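Local coordinates for VP2 (Human bocavirus 3, PDB 5US7), which probably self-assembles, in 60 copies with its size variants, into the T=1 icosahedral capsid of the virus, at residues 110-115 against 529-534; 201-206 against 212-217; 338-343 against 352-357. One frame throughout, in Å; residues are numbered along the deposited sequence.

Interaction 1: 110-115 against 529-534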
ATOM      1  N   GLN A 110      -2.477 -81.029 -63.570  1.00 38.89           N
ATOM      2  CA  GLN A 110      -3.535 -80.054 -63.337  1.00 38.89           C
ATOM      3  C   GLN A 110      -2.972 -78.650 -63.253  1.00 38.89           C
ATOM      4  O   GLN A 110      -3.299 -77.782 -64.066  1.00 38.89           O
ATOM      5  CB  GLN A 110      -4.282 -80.395 -62.053  1.00 43.96           C
ATOM      6  CG  GLN A 110      -5.333 -79.381 -61.639  1.00 43.96           C
ATOM      7  CD  GLN A 110      -6.409 -79.207 -62.669  1.00 43.96           C
ATOM      8  OE1 GLN A 110      -7.045 -80.169 -63.079  1.00 43.96           O
ATOM      9  NE2 GLN A 110      -6.635 -77.968 -63.087  1.00 43.96           N
ATOM     10  N   ASP A 111      -2.136 -78.406 -62.249  1.00 38.36           N
ATOM     11  CA  ASP A 111      -1.686 -77.054 -61.959  1.00 38.36           C
ATOM     12  C   ASP A 111      -0.869 -76.476 -63.092  1.00 38.36           C
ATOM     13  O   ASP A 111      -0.828 -75.257 -63.267  1.00 38.36           O
ATOM     14  CB  ASP A 111      -0.869 -77.050 -60.676  1.00 43.87           C
ATOM     15  CG  ASP A 111      -1.707 -77.356 -59.456  1.00 43.87           C
ATOM     16  OD1 ASP A 111      -2.945 -77.191 -59.518  1.00 43.87           O
ATOM     17  OD2 ASP A 111      -1.129 -77.791 -58.440  1.00 43.87           O
ATOM     18  N   TRP A 112      -0.207 -77.315 -63.863  1.00 37.15           N
ATOM     19  CA  TRP A 112       0.622 -76.788 -64.925  1.00 37.15           C
ATOM     20  C   TRP A 112      -0.152 -76.581 -66.210  1.00 37.15           C
ATOM     21  O   TRP A 112       0.338 -75.897 -67.108  1.00 37.15           O
ATOM     22  CB  TRP A 112       1.808 -77.709 -65.156  1.00 39.40           C
ATOM     23  CG  TRP A 112       2.892 -77.057 -65.909  1.00 39.40           C
ATOM     24  CD1 TRP A 112       3.846 -76.219 -65.413  1.00 39.40           C
ATOM     25  CD2 TRP A 112       3.169 -77.208 -67.283  1.00 39.40           C
ATOM     26  NE1 TRP A 112       4.689 -75.819 -66.408  1.00 39.40           N
ATOM     27  CE2 TRP A 112       4.296 -76.420 -67.571  1.00 39.40           C
ATOM     28  CE3 TRP A 112       2.573 -77.928 -68.303  1.00 39.40           C
ATOM     29  CZ2 TRP A 112       4.829 -76.334 -68.829  1.00 39.40           C
ATOM     30  CZ3 TRP A 112       3.100 -77.848 -69.534  1.00 39.40           C
ATOM     31  CH2 TRP A 112       4.215 -77.052 -69.801  1.00 39.40           C
ATOM     32  N   GLN A 113      -1.348 -77.148 -66.311  1.00 38.31           N
ATOM     33  CA  GLN A 113      -2.284 -76.747 -67.350  1.00 38.31           C
ATOM     34  C   GLN A 113      -2.907 -75.404 -67.031  1.00 38.31           C
ATOM     35  O   GLN A 113      -3.025 -74.538 -67.900  1.00 38.31           O
ATOM     36  CB  GLN A 113      -3.378 -77.787 -67.492  1.00 42.47           C
ATOM     37  CG  GLN A 113      -4.427 -77.402 -68.489  1.00 42.47           C
ATOM     38  CD  GLN A 113      -5.463 -78.461 -68.610  1.00 42.47           C
ATOM     39  OE1 GLN A 113      -5.336 -79.491 -67.996  1.00 42.47           O
ATOM     40  NE2 GLN A 113      -6.490 -78.222 -69.401  1.00 42.47           N
ATOM     41  N   ARG A 114      -3.341 -75.221 -65.791  1.00 38.07           N
ATOM     42  CA  ARG A 114      -3.919 -73.951 -65.390  1.00 38.07           C
ATOM     43  C   ARG A 114      -2.916 -72.822 -65.503  1.00 38.07           C
ATOM     44  O   ARG A 114      -3.303 -71.654 -65.510  1.00 38.07           O
ATOM     45  CB  ARG A 114      -4.434 -74.059 -63.964  1.00 39.69           C
ATOM     46  CG  ARG A 114      -5.176 -72.856 -63.488  1.00 39.69           C
ATOM     47  CD  ARG A 114      -5.645 -73.066 -62.094  1.00 39.69           C
ATOM     48  NE  ARG A 114      -6.437 -71.944 -61.631  1.00 39.69           N
ATOM     49  CZ  ARG A 114      -7.060 -71.926 -60.466  1.00 39.69           C
ATOM     50  NH1 ARG A 114      -6.959 -72.966 -59.656  1.00 39.69           N
ATOM     51  NH2 ARG A 114      -7.771 -70.870 -60.106  1.00 39.69           N
ATOM     52  N   LEU A 115      -1.633 -73.149 -65.579  1.00 37.02           N
ATOM     53  CA  LEU A 115      -0.570 -72.179 -65.790  1.00 37.02           C
ATOM     54  C   LEU A 115      -0.343 -71.929 -67.272  1.00 37.02           C
ATOM     55  O   LEU A 115      -0.346 -70.781 -67.716  1.00 37.02           O
ATOM     56  CB  LEU A 115       0.707 -72.642 -65.094  1.00 36.37           C
ATOM     57  CG  LEU A 115       1.887 -71.706 -65.261  1.00 36.37           C
ATOM     58  CD1 LEU A 115       2.564 -71.507 -63.953  1.00 36.37           C
ATOM     59  CD2 LEU A 115       2.838 -72.381 -66.200  1.00 36.37           C
ATOM     60  N   PHE A 529       1.805 -80.901 -72.683  1.00 49.42           N
ATOM     61  CA  PHE A 529       1.253 -79.558 -72.820  1.00 49.42           C
ATOM     62  C   PHE A 529       2.285 -78.467 -73.070  1.00 49.42           C
ATOM     63  O   PHE A 529       2.471 -77.602 -72.220  1.00 49.42           O
ATOM     64  CB  PHE A 529       0.439 -79.217 -71.580  1.00 49.16           C
ATOM     65  CG  PHE A 529      -0.770 -80.073 -71.402  1.00 49.16           C
ATOM     66  CD1 PHE A 529      -1.289 -80.796 -72.452  1.00 49.16           C
ATOM     67  CD2 PHE A 529      -1.399 -80.151 -70.179  1.00 49.16           C
ATOM     68  CE1 PHE A 529      -2.399 -81.577 -72.291  1.00 49.16           C
ATOM     69  CE2 PHE A 529      -2.509 -80.929 -70.016  1.00 49.16           C
ATOM     70  CZ  PHE A 529      -3.009 -81.642 -71.070  1.00 49.16           C
ATOM     71  N   PRO A 530       2.929 -78.437 -74.228  1.00 49.80           N
ATOM     72  CA  PRO A 530       3.933 -77.401 -74.491  1.00 49.80           C
ATOM     73  C   PRO A 530       3.393 -75.999 -74.251  1.00 49.80           C
ATOM     74  O   PRO A 530       2.203 -75.731 -74.419  1.00 49.80           O
ATOM     75  CB  PRO A 530       4.259 -77.596 -75.973  1.00 52.88           C
ATOM     76  CG  PRO A 530       3.616 -78.864 -76.368  1.00 52.88           C
ATOM     77  CD  PRO A 530       3.022 -79.523 -75.204  1.00 52.88           C
ATOM     78  N   VAL A 531       4.276 -75.099 -73.835  1.00 50.72           N
ATOM     79  CA  VAL A 531       3.960 -73.678 -73.906  1.00 50.72           C
ATOM     80  C   VAL A 531       4.088 -73.206 -75.348  1.00 50.72           C
ATOM     81  O   VAL A 531       4.633 -73.902 -76.206  1.00 50.72           O
ATOM     82  CB  VAL A 531       4.843 -72.840 -72.971  1.00 47.45           C
ATOM     83  CG1 VAL A 531       4.673 -73.286 -71.539  1.00 47.45           C
ATOM     84  CG2 VAL A 531       6.268 -72.897 -73.409  1.00 47.45           C
ATOM     85  N   LYS A 532       3.525 -72.031 -75.624  1.00 54.35           N
ATOM     86  CA  LYS A 532       3.590 -71.323 -76.894  1.00 54.35           C
ATOM     87  C   LYS A 532       2.682 -71.939 -77.947  1.00 54.35           C
ATOM     88  O   LYS A 532       2.605 -71.408 -79.051  1.00 54.35           O
ATOM     89  CB  LYS A 532       5.009 -71.239 -77.478  1.00 52.41           C
ATOM     90  CG  LYS A 532       5.980 -70.454 -76.640  1.00 52.41           C
ATOM     91  CD  LYS A 532       7.350 -70.471 -77.262  1.00 52.41           C
ATOM     92  CE  LYS A 532       8.337 -69.758 -76.381  1.00 52.41           C
ATOM     93  NZ  LYS A 532       7.981 -68.332 -76.209  1.00 52.41           N
ATOM     94  N   THR A 533       2.020 -73.050 -77.661  1.00 56.73           N
ATOM     95  CA  THR A 533       1.090 -73.622 -78.619  1.00 56.73           C
ATOM     96  C   THR A 533      -0.277 -72.961 -78.563  1.00 56.73           C
ATOM     97  O   THR A 533      -1.064 -73.109 -79.502  1.00 56.73           O
ATOM     98  CB  THR A 533       0.942 -75.122 -78.380  1.00 57.34           C
ATOM     99  OG1 THR A 533       0.535 -75.347 -77.030  1.00 57.34           O
ATOM    100  CG2 THR A 533       2.257 -75.825 -78.626  1.00 57.34           C
ATOM    101  N   ASN A 534      -0.568 -72.231 -77.495  1.00 55.94           N
ATOM    102  CA  ASN A 534      -1.878 -71.625 -77.331  1.00 55.94           C
ATOM    103  C   ASN A 534      -1.749 -70.168 -76.918  1.00 55.94           C
ATOM    104  O   ASN A 534      -0.645 -69.617 -76.894  1.00 55.94           O
ATOM    105  CB  ASN A 534      -2.709 -72.430 -76.333  1.00 52.49           C
ATOM    106  CG  ASN A 534      -2.040 -72.569 -74.994  1.00 52.49           C
ATOM    107  OD1 ASN A 534      -0.853 -72.287 -74.851  1.00 52.49           O
ATOM    108  ND2 ASN A 534      -2.788 -73.028 -74.005  1.00 52.49           N
TER
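Trp112 and Phe529 carry most of this buried contact between a short helix and the C-terminal tail. The benzo end of the indole does the touching: Trp112 CZ3 lies 3.6 Å from Phe529 CB, and the two side chains run alongside each other, pointing opposite ways, with no ring stacking between them. With CG anti to the backbone N (chi1 -163°), the indole reaches across to the tail although the first bond of the side chain does not point there. Further along the same six-membered ring, Trp112 CZ2 meets Val531 CG1 at 4.1 Å, and these two side chains lie roughly perpendicular. Gln113, extended throughout, passes by the Phe529 ring: its CB is 4.1 Å from Phe529 CD2, and its OE1 is 3.8 Å from Phe529 CE2. The amide and ring planes stand 66° apart.

Helix 109-116 lies between jelly-roll strands 96-98 and 119-138, the place of helix αA in parvovirus capsid proteins, and residues 529-534 belong to the chain that follows the last long strand, 466-482.

Behind the first shell, Pro530 O accepts from Thr533 OG1 at 3.1 Å, the hydroxyl standing 47° above the carbonyl plane, and also bonds His494 NE2. The His494 ring stacks with Phe529, while Phe107 meets Trp112 edge-to-face. Pro490 of a second subunit packs on both Gln113 and Phe529.

Interaction 2: 201-206 against 212-217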
ATOM      1  N   ALA A 201      46.417 -84.531 -71.298  1.00 84.20           N
ATOM      2  CA  ALA A 201      46.752 -85.188 -70.033  1.00 84.20           C
ATOM      3  C   ALA A 201      46.258 -86.621 -69.951  1.00 84.20           C
ATOM      4  O   ALA A 201      45.710 -87.033 -68.925  1.00 84.20           O
ATOM      5  CB  ALA A 201      46.203 -84.419 -68.834  1.00 78.07           C
ATOM      6  N   GLU A 202      46.441 -87.378 -71.029  1.00 88.76           N
ATOM      7  CA  GLU A 202      46.282 -88.823 -70.970  1.00 88.76           C
ATOM      8  C   GLU A 202      47.116 -89.395 -69.806  1.00 88.76           C
ATOM      9  O   GLU A 202      46.542 -90.073 -68.959  1.00 88.76           O
ATOM     10  CB  GLU A 202      46.665 -89.480 -72.303  1.00 93.79           C
ATOM     11  CG  GLU A 202      45.797 -89.164 -73.489  1.00 93.79           C
ATOM     12  CD  GLU A 202      46.430 -89.671 -74.763  1.00 93.79           C
ATOM     13  OE1 GLU A 202      47.646 -89.941 -74.743  1.00 93.79           O
ATOM     14  OE2 GLU A 202      45.722 -89.845 -75.767  1.00 93.79           O
ATOM     15  N   MET A 203      48.435 -89.164 -69.722  1.00 93.58           N
ATOM     16  CA  MET A 203      49.307 -88.632 -70.771  1.00 93.58           C
ATOM     17  C   MET A 203      50.118 -89.810 -71.288  1.00 93.58           C
ATOM     18  O   MET A 203      50.433 -90.724 -70.527  1.00 93.58           O
ATOM     19  CB  MET A 203      50.223 -87.527 -70.253  1.00 89.08           C
ATOM     20  CG  MET A 203      51.323 -88.023 -69.345  1.00 89.08           C
ATOM     21  SD  MET A 203      52.144 -86.695 -68.468  1.00 89.08           S
ATOM     22  CE  MET A 203      51.060 -86.546 -67.059  1.00 89.08           C
ATOM     23  N   GLU A 204      50.446 -89.817 -72.576  1.00 99.97           N
ATOM     24  CA  GLU A 204      51.124 -90.952 -73.184  1.00 99.97           C
ATOM     25  C   GLU A 204      52.473 -90.532 -73.744  1.00 99.97           C
ATOM     26  O   GLU A 204      52.553 -89.599 -74.551  1.00 99.97           O
ATOM     27  CB  GLU A 204      50.269 -91.587 -74.279  1.00102.28           C
ATOM     28  CG  GLU A 204      50.931 -92.791 -74.932  1.00102.28           C
ATOM     29  CD  GLU A 204      51.182 -93.936 -73.962  1.00102.28           C
ATOM     30  OE1 GLU A 204      50.597 -93.944 -72.858  1.00102.28           O
ATOM     31  OE2 GLU A 204      51.985 -94.828 -74.302  1.00102.28           O
ATOM     32  N   ASP A 205      53.521 -91.242 -73.322  1.00103.63           N
ATOM     33  CA  ASP A 205      54.902 -90.934 -73.669  1.00103.63           C
ATOM     34  C   ASP A 205      55.139 -89.464 -73.353  1.00103.63           C
ATOM     35  O   ASP A 205      54.633 -88.968 -72.343  1.00103.63           O
ATOM     36  CB  ASP A 205      55.166 -91.263 -75.144  1.00105.94           C
ATOM     37  CG  ASP A 205      56.639 -91.194 -75.514  1.00105.94           C
ATOM     38  OD1 ASP A 205      57.471 -90.933 -74.621  1.00105.94           O
ATOM     39  OD2 ASP A 205      56.959 -91.401 -76.703  1.00105.94           O
ATOM     40  N   SER A 206      55.905 -88.775 -74.197  1.00101.33           N
ATOM     41  CA  SER A 206      55.837 -87.328 -74.341  1.00101.33           C
ATOM     42  C   SER A 206      55.907 -86.639 -72.930  1.00101.33           C
ATOM     43  O   SER A 206      56.633 -87.170 -72.091  1.00101.33           O
ATOM     44  CB  SER A 206      54.582 -87.048 -75.174  1.00101.83           C
ATOM     45  OG  SER A 206      54.716 -87.569 -76.484  1.00101.83           O
ATOM     46  N   ALA A 212      51.749 -80.603 -68.559  1.00 69.96           N
ATOM     47  CA  ALA A 212      51.359 -79.338 -67.955  1.00 69.96           C
ATOM     48  C   ALA A 212      49.859 -79.270 -67.731  1.00 69.96           C
ATOM     49  O   ALA A 212      49.405 -78.645 -66.769  1.00 69.96           O
ATOM     50  CB  ALA A 212      51.817 -78.174 -68.827  1.00 72.18           C
ATOM     51  N   ILE A 213      49.074 -79.897 -68.606  1.00 68.94           N
ATOM     52  CA  ILE A 213      47.632 -79.934 -68.405  1.00 68.94           C
ATOM     53  C   ILE A 213      47.272 -80.908 -67.295  1.00 68.94           C
ATOM     54  O   ILE A 213      46.309 -80.687 -66.559  1.00 68.94           O
ATOM     55  CB  ILE A 213      46.921 -80.288 -69.722  1.00 74.25           C
ATOM     56  CG1 ILE A 213      47.107 -79.170 -70.742  1.00 74.25           C
ATOM     57  CG2 ILE A 213      45.448 -80.525 -69.496  1.00 74.25           C
ATOM     58  CD1 ILE A 213      46.613 -79.525 -72.125  1.00 74.25           C
ATOM     59  N   ALA A 214      48.022 -81.998 -67.155  1.00 65.08           N
ATOM     60  CA  ALA A 214      47.752 -82.930 -66.067  1.00 65.08           C
ATOM     61  C   ALA A 214      48.117 -82.321 -64.732  1.00 65.08           C
ATOM     62  O   ALA A 214      47.416 -82.513 -63.736  1.00 65.08           O
ATOM     63  CB  ALA A 214      48.535 -84.220 -66.270  1.00 69.34           C
ATOM     64  N   LEU A 215      49.209 -81.583 -64.700  1.00 61.04           N
ATOM     65  CA  LEU A 215      49.771 -81.156 -63.437  1.00 61.04           C
ATOM     66  C   LEU A 215      48.977 -79.992 -62.873  1.00 61.04           C
ATOM     67  O   LEU A 215      48.919 -79.806 -61.655  1.00 61.04           O
ATOM     68  CB  LEU A 215      51.233 -80.812 -63.674  1.00 59.18           C
ATOM     69  CG  LEU A 215      52.174 -80.832 -62.507  1.00 59.18           C
ATOM     70  CD1 LEU A 215      52.137 -82.229 -61.955  1.00 59.18           C
ATOM     71  CD2 LEU A 215      53.509 -80.575 -63.086  1.00 59.18           C
ATOM     72  N   GLN A 216      48.359 -79.215 -63.749  1.00 60.69           N
ATOM     73  CA  GLN A 216      47.273 -78.323 -63.380  1.00 60.69           C
ATOM     74  C   GLN A 216      45.960 -79.074 -63.466  1.00 60.69           C
ATOM     75  O   GLN A 216      45.490 -79.371 -64.565  1.00 60.69           O
ATOM     76  CB  GLN A 216      47.200 -77.135 -64.328  1.00 60.93           C
ATOM     77  CG  GLN A 216      48.156 -76.021 -64.133  1.00 60.93           C
ATOM     78  CD  GLN A 216      48.003 -75.021 -65.244  1.00 60.93           C
ATOM     79  OE1 GLN A 216      47.835 -75.395 -66.400  1.00 60.93           O
ATOM     80  NE2 GLN A 216      47.933 -73.752 -64.890  1.00 60.93           N
ATOM     81  N   ILE A 217      45.297 -79.241 -62.337  1.00 52.89           N
ATOM     82  CA  ILE A 217      44.009 -79.918 -62.256  1.00 52.89           C
ATOM     83  C   ILE A 217      43.494 -79.600 -60.869  1.00 52.89           C
ATOM     84  O   ILE A 217      44.218 -79.761 -59.882  1.00 52.89           O
ATOM     85  CB  ILE A 217      44.098 -81.445 -62.430  1.00 54.75           C
ATOM     86  CG1 ILE A 217      44.198 -81.885 -63.882  1.00 54.75           C
ATOM     87  CG2 ILE A 217      42.913 -82.117 -61.802  1.00 54.75           C
ATOM     88  CD1 ILE A 217      44.393 -83.369 -64.019  1.00 54.75           C
TER
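Ala201 meets the one flat group in this contact, the peptide joining Ile213 to Ala214, from over a face: its CB is 3.5 Å from Ala214 N, and nearly all of that separation is height above the peptide plane. The same methyl is 4.0 Å from Ile213 C. No aromatic ring, amide or carboxylate side chain takes part across the segments; the rest is methyl against methyl.

Ala214 CB is the shared partner. Ala201 CB approaches it to 3.5 Å, and Met203 CE comes equally near to Ala214 CB from another direction, the two approaches subtending about 106° at that atom. Met203 gets there by two bends: CG sits between the backbone N and the carbonyl carbon (chi1 72°), and a further turn about chi3 brings the terminal methyl round to the helix. The CG2 branch of Ile213 also touches Ala201 CB, at 4.0 Å. A cis peptide bond precedes Met203, separating the two loop residues that contact the helix.

In this packing, without polar side chains, the loop lies back against the short helix that follows it. Met203 also lies against Ile501 of a neighbouring subunit, and Gln216 NE2, just past the helix end, bonds Thr533 O of another. Loop and helix lie between strands 185-190 and 228-230; the latter, paired with 156-160, is probably strand F, which puts them in the E-F connection of the jelly roll.

Interaction 3: 338-343 against 352-357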
ATOM      1  N   PHE A 338      27.139 -80.554 -79.519  1.00 69.46           N
ATOM      2  CA  PHE A 338      26.324 -79.370 -79.297  1.00 69.46           C
ATOM      3  C   PHE A 338      24.819 -79.618 -79.290  1.00 69.46           C
ATOM      4  O   PHE A 338      24.066 -78.695 -78.973  1.00 69.46           O
ATOM      5  CB  PHE A 338      26.684 -78.316 -80.346  1.00 64.75           C
ATOM      6  CG  PHE A 338      25.908 -77.053 -80.223  1.00 64.75           C
ATOM      7  CD1 PHE A 338      26.193 -76.152 -79.221  1.00 64.75           C
ATOM      8  CD2 PHE A 338      24.902 -76.756 -81.116  1.00 64.75           C
ATOM      9  CE1 PHE A 338      25.480 -74.990 -79.102  1.00 64.75           C
ATOM     10  CE2 PHE A 338      24.186 -75.594 -81.001  1.00 64.75           C
ATOM     11  CZ  PHE A 338      24.477 -74.709 -79.993  1.00 64.75           C
ATOM     12  N   ASP A 339      24.362 -80.836 -79.554  1.00 69.62           N
ATOM     13  CA  ASP A 339      22.945 -81.100 -79.826  1.00 69.62           C
ATOM     14  C   ASP A 339      21.989 -80.477 -78.806  1.00 69.62           C
ATOM     15  O   ASP A 339      22.302 -80.424 -77.625  1.00 69.62           O
ATOM     16  CB  ASP A 339      22.720 -82.613 -79.873  1.00 75.89           C
ATOM     17  CG  ASP A 339      21.282 -82.987 -80.174  1.00 75.89           C
ATOM     18  OD1 ASP A 339      20.826 -82.764 -81.315  1.00 75.89           O
ATOM     19  OD2 ASP A 339      20.607 -83.519 -79.268  1.00 75.89           O
ATOM     20  N   PRO A 340      20.828 -79.973 -79.263  1.00 69.50           N
ATOM     21  CA  PRO A 340      20.375 -79.776 -80.645  1.00 69.50           C
ATOM     22  C   PRO A 340      21.064 -78.623 -81.359  1.00 69.50           C
ATOM     23  O   PRO A 340      21.185 -77.540 -80.797  1.00 69.50           O
ATOM     24  CB  PRO A 340      18.887 -79.484 -80.479  1.00 67.62           C
ATOM     25  CG  PRO A 340      18.793 -78.847 -79.160  1.00 67.62           C
ATOM     26  CD  PRO A 340      19.820 -79.508 -78.297  1.00 67.62           C
ATOM     27  N   PRO A 341      21.519 -78.858 -82.588  1.00 67.71           N
ATOM     28  CA  PRO A 341      22.103 -77.758 -83.363  1.00 67.71           C
ATOM     29  C   PRO A 341      21.076 -76.784 -83.905  1.00 67.71           C
ATOM     30  O   PRO A 341      21.400 -75.606 -84.096  1.00 67.71           O
ATOM     31  CB  PRO A 341      22.837 -78.489 -84.490  1.00 69.64           C
ATOM     32  CG  PRO A 341      22.057 -79.729 -84.678  1.00 69.64           C
ATOM     33  CD  PRO A 341      21.527 -80.125 -83.331  1.00 69.64           C
ATOM     34  N   ALA A 342      19.846 -77.234 -84.144  1.00 65.65           N
ATOM     35  CA  ALA A 342      18.937 -76.500 -85.018  1.00 65.65           C
ATOM     36  C   ALA A 342      18.445 -75.207 -84.382  1.00 65.65           C
ATOM     37  O   ALA A 342      18.427 -74.160 -85.032  1.00 65.65           O
ATOM     38  CB  ALA A 342      17.755 -77.386 -85.403  1.00 67.53           C
ATOM     39  N   GLY A 343      18.033 -75.252 -83.121  1.00 65.88           N
ATOM     40  CA  GLY A 343      17.351 -74.093 -82.584  1.00 65.88           C
ATOM     41  C   GLY A 343      16.031 -73.925 -83.301  1.00 65.88           C
ATOM     42  O   GLY A 343      15.169 -74.806 -83.253  1.00 65.88           O
ATOM     43  N   TYR A 352      17.778 -83.974 -85.454  1.00 77.67           N
ATOM     44  CA  TYR A 352      17.991 -82.626 -84.958  1.00 77.67           C
ATOM     45  C   TYR A 352      17.000 -82.235 -83.874  1.00 77.67           C
ATOM     46  O   TYR A 352      17.159 -81.174 -83.265  1.00 77.67           O
ATOM     47  CB  TYR A 352      17.906 -81.625 -86.107  1.00 80.14           C
ATOM     48  CG  TYR A 352      18.925 -81.841 -87.194  1.00 80.14           C
ATOM     49  CD1 TYR A 352      20.177 -81.263 -87.121  1.00 80.14           C
ATOM     50  CD2 TYR A 352      18.631 -82.621 -88.296  1.00 80.14           C
ATOM     51  CE1 TYR A 352      21.108 -81.461 -88.113  1.00 80.14           C
ATOM     52  CE2 TYR A 352      19.555 -82.824 -89.291  1.00 80.14           C
ATOM     53  CZ  TYR A 352      20.792 -82.241 -89.195  1.00 80.14           C
ATOM     54  OH  TYR A 352      21.717 -82.441 -90.190  1.00 80.14           O
ATOM     55  N   LYS A 353      15.980 -83.050 -83.634  1.00 73.17           N
ATOM     56  CA  LYS A 353      14.957 -82.754 -82.647  1.00 73.17           C
ATOM     57  C   LYS A 353      15.423 -83.129 -81.244  1.00 73.17           C
ATOM     58  O   LYS A 353      16.288 -83.988 -81.057  1.00 73.17           O
ATOM     59  CB  LYS A 353      13.669 -83.501 -82.976  1.00 74.16           C
ATOM     60  CG  LYS A 353      13.030 -83.090 -84.281  1.00 74.16           C
ATOM     61  CD  LYS A 353      11.709 -83.799 -84.467  1.00 74.16           C
ATOM     62  CE  LYS A 353      10.996 -83.337 -85.719  1.00 74.16           C
ATOM     63  NZ  LYS A 353      11.611 -83.908 -86.944  1.00 74.16           N
ATOM     64  N   VAL A 354      14.836 -82.470 -80.251  1.00 66.98           N
ATOM     65  CA  VAL A 354      15.029 -82.858 -78.859  1.00 66.98           C
ATOM     66  C   VAL A 354      14.152 -84.067 -78.565  1.00 66.98           C
ATOM     67  O   VAL A 354      12.974 -84.095 -78.932  1.00 66.98           O
ATOM     68  CB  VAL A 354      14.702 -81.691 -77.916  1.00 63.70           C
ATOM     69  CG1 VAL A 354      14.777 -82.140 -76.481  1.00 63.70           C
ATOM     70  CG2 VAL A 354      15.655 -80.550 -78.150  1.00 63.70           C
ATOM     71  N   GLN A 355      14.727 -85.074 -77.918  1.00 66.19           N
ATOM     72  CA  GLN A 355      14.049 -86.346 -77.722  1.00 66.19           C
ATOM     73  C   GLN A 355      14.471 -86.927 -76.383  1.00 66.19           C
ATOM     74  O   GLN A 355      15.662 -86.932 -76.073  1.00 66.19           O
ATOM     75  CB  GLN A 355      14.411 -87.287 -78.869  1.00 68.81           C
ATOM     76  CG  GLN A 355      13.656 -88.568 -78.934  1.00 68.81           C
ATOM     77  CD  GLN A 355      14.004 -89.326 -80.184  1.00 68.81           C
ATOM     78  OE1 GLN A 355      14.769 -88.842 -81.012  1.00 68.81           O
ATOM     79  NE2 GLN A 355      13.441 -90.512 -80.337  1.00 68.81           N
ATOM     80  N   TRP A 356      13.522 -87.427 -75.598  1.00 64.02           N
ATOM     81  CA  TRP A 356      13.861 -87.979 -74.293  1.00 64.02           C
ATOM     82  C   TRP A 356      12.945 -89.154 -73.997  1.00 64.02           C
ATOM     83  O   TRP A 356      11.921 -89.344 -74.650  1.00 64.02           O
ATOM     84  CB  TRP A 356      13.766 -86.920 -73.200  1.00 60.11           C
ATOM     85  CG  TRP A 356      12.402 -86.403 -72.984  1.00 60.11           C
ATOM     86  CD1 TRP A 356      11.511 -86.827 -72.054  1.00 60.11           C
ATOM     87  CD2 TRP A 356      11.751 -85.367 -73.717  1.00 60.11           C
ATOM     88  NE1 TRP A 356      10.349 -86.116 -72.152  1.00 60.11           N
ATOM     89  CE2 TRP A 356      10.472 -85.212 -73.170  1.00 60.11           C
ATOM     90  CE3 TRP A 356      12.130 -84.553 -74.783  1.00 60.11           C
ATOM     91  CZ2 TRP A 356       9.569 -84.279 -73.649  1.00 60.11           C
ATOM     92  CZ3 TRP A 356      11.236 -83.631 -75.257  1.00 60.11           C
ATOM     93  CH2 TRP A 356       9.969 -83.500 -74.693  1.00 60.11           C
ATOM     94  N   TYR A 357      13.330 -89.962 -73.007  1.00 66.80           N
ATOM     95  CA  TYR A 357      12.623 -91.208 -72.744  1.00 66.80           C
ATOM     96  C   TYR A 357      11.544 -91.150 -71.676  1.00 66.80           C
ATOM     97  O   TYR A 357      10.823 -92.138 -71.519  1.00 66.80           O
ATOM     98  CB  TYR A 357      13.600 -92.319 -72.382  1.00 70.96           C
ATOM     99  CG  TYR A 357      14.267 -92.865 -73.592  1.00 70.96           C
ATOM    100  CD1 TYR A 357      13.598 -93.749 -74.408  1.00 70.96           C
ATOM    101  CD2 TYR A 357      15.555 -92.519 -73.920  1.00 70.96           C
ATOM    102  CE1 TYR A 357      14.176 -94.252 -75.524  1.00 70.96           C
ATOM    103  CE2 TYR A 357      16.149 -93.033 -75.035  1.00 70.96           C
ATOM    104  CZ  TYR A 357      15.456 -93.902 -75.832  1.00 70.96           C
ATOM    105  OH  TYR A 357      16.039 -94.425 -76.956  1.00 70.96           O
TER
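Both segments belong to the very long insertion between strands 236-248 and 445-449, which by strand order corresponds to the GH loop of the parvovirus jelly roll. Neither is regular helix or strand: after residues 338-343 the chain runs through eight residues and returns beside them at 352-357. The pairing rests on packing, most of it between side chains, with Pro340 CA 5.7 Å from Tyr352 CA.

Four consecutive residues, Asp339 to Ala342, meet the second segment. Pro340, entered through a cis peptide bond, has its CB directed toward the 352-357 segment. Its CB lies 3.7 Å from Tyr352 O, while its CG reaches Val354 CG2 at 3.7 Å. That valine branch is anti to its own carbonyl carbon, and Val354 and Pro340 run at a slant to each other. Ala342 supplies a looser apolar touch, its CB 4.3 Å from Tyr352 CB, where the aromatic side chain leaves the backbone.

Asp339 stands at the margin. Its carboxylate approaches Tyr352 O no nearer than 4.4 Å from OD1, and the polar partner of OD1 is Arg305, in a salt bridge that would offset the charge of this buried carboxylate; a long, weak ion pair joins its OD2 to Arg268 of a neighbouring subunit. Farther out, Trp316, earlier in the chain, packs on Pro341, and Pro347, from the residues between the segments, on Tyr352. Arg267 of the same neighbouring subunit packs on Trp356.

Between Pro341 and Tyr352 the two side chains lie nearly perpendicular. With chi1 -60° and chi2 -88°, the tyrosine ring presents an edge to the proline: Pro341 CG lies in the ring plane, 3.4 Å from Tyr352 CD1 and 4.0 Å from Tyr352 CE1.

In the fold
Along the chain, interaction 1 closes a loop of 413 residues within which interactions 2 and 3 follow in series. Within one subunit none of the three touches another. Interactions 1 and 3 lie closest, with centres 22 Å apart and nearest atoms about 8 Å apart; interactions 1 and 2 are on opposite sides of the chain's centre, 50 Å between centres. Interactions 2 and 3 are 33 Å apart between centres, yet both touch the same neighbouring subunit. Assembly joins what the single chain separates: Gln216 of segment 212-217 bonds Thr533 of segment 529-534 in an adjacent copy, linking interaction 2 of one subunit to interaction 1 of the next.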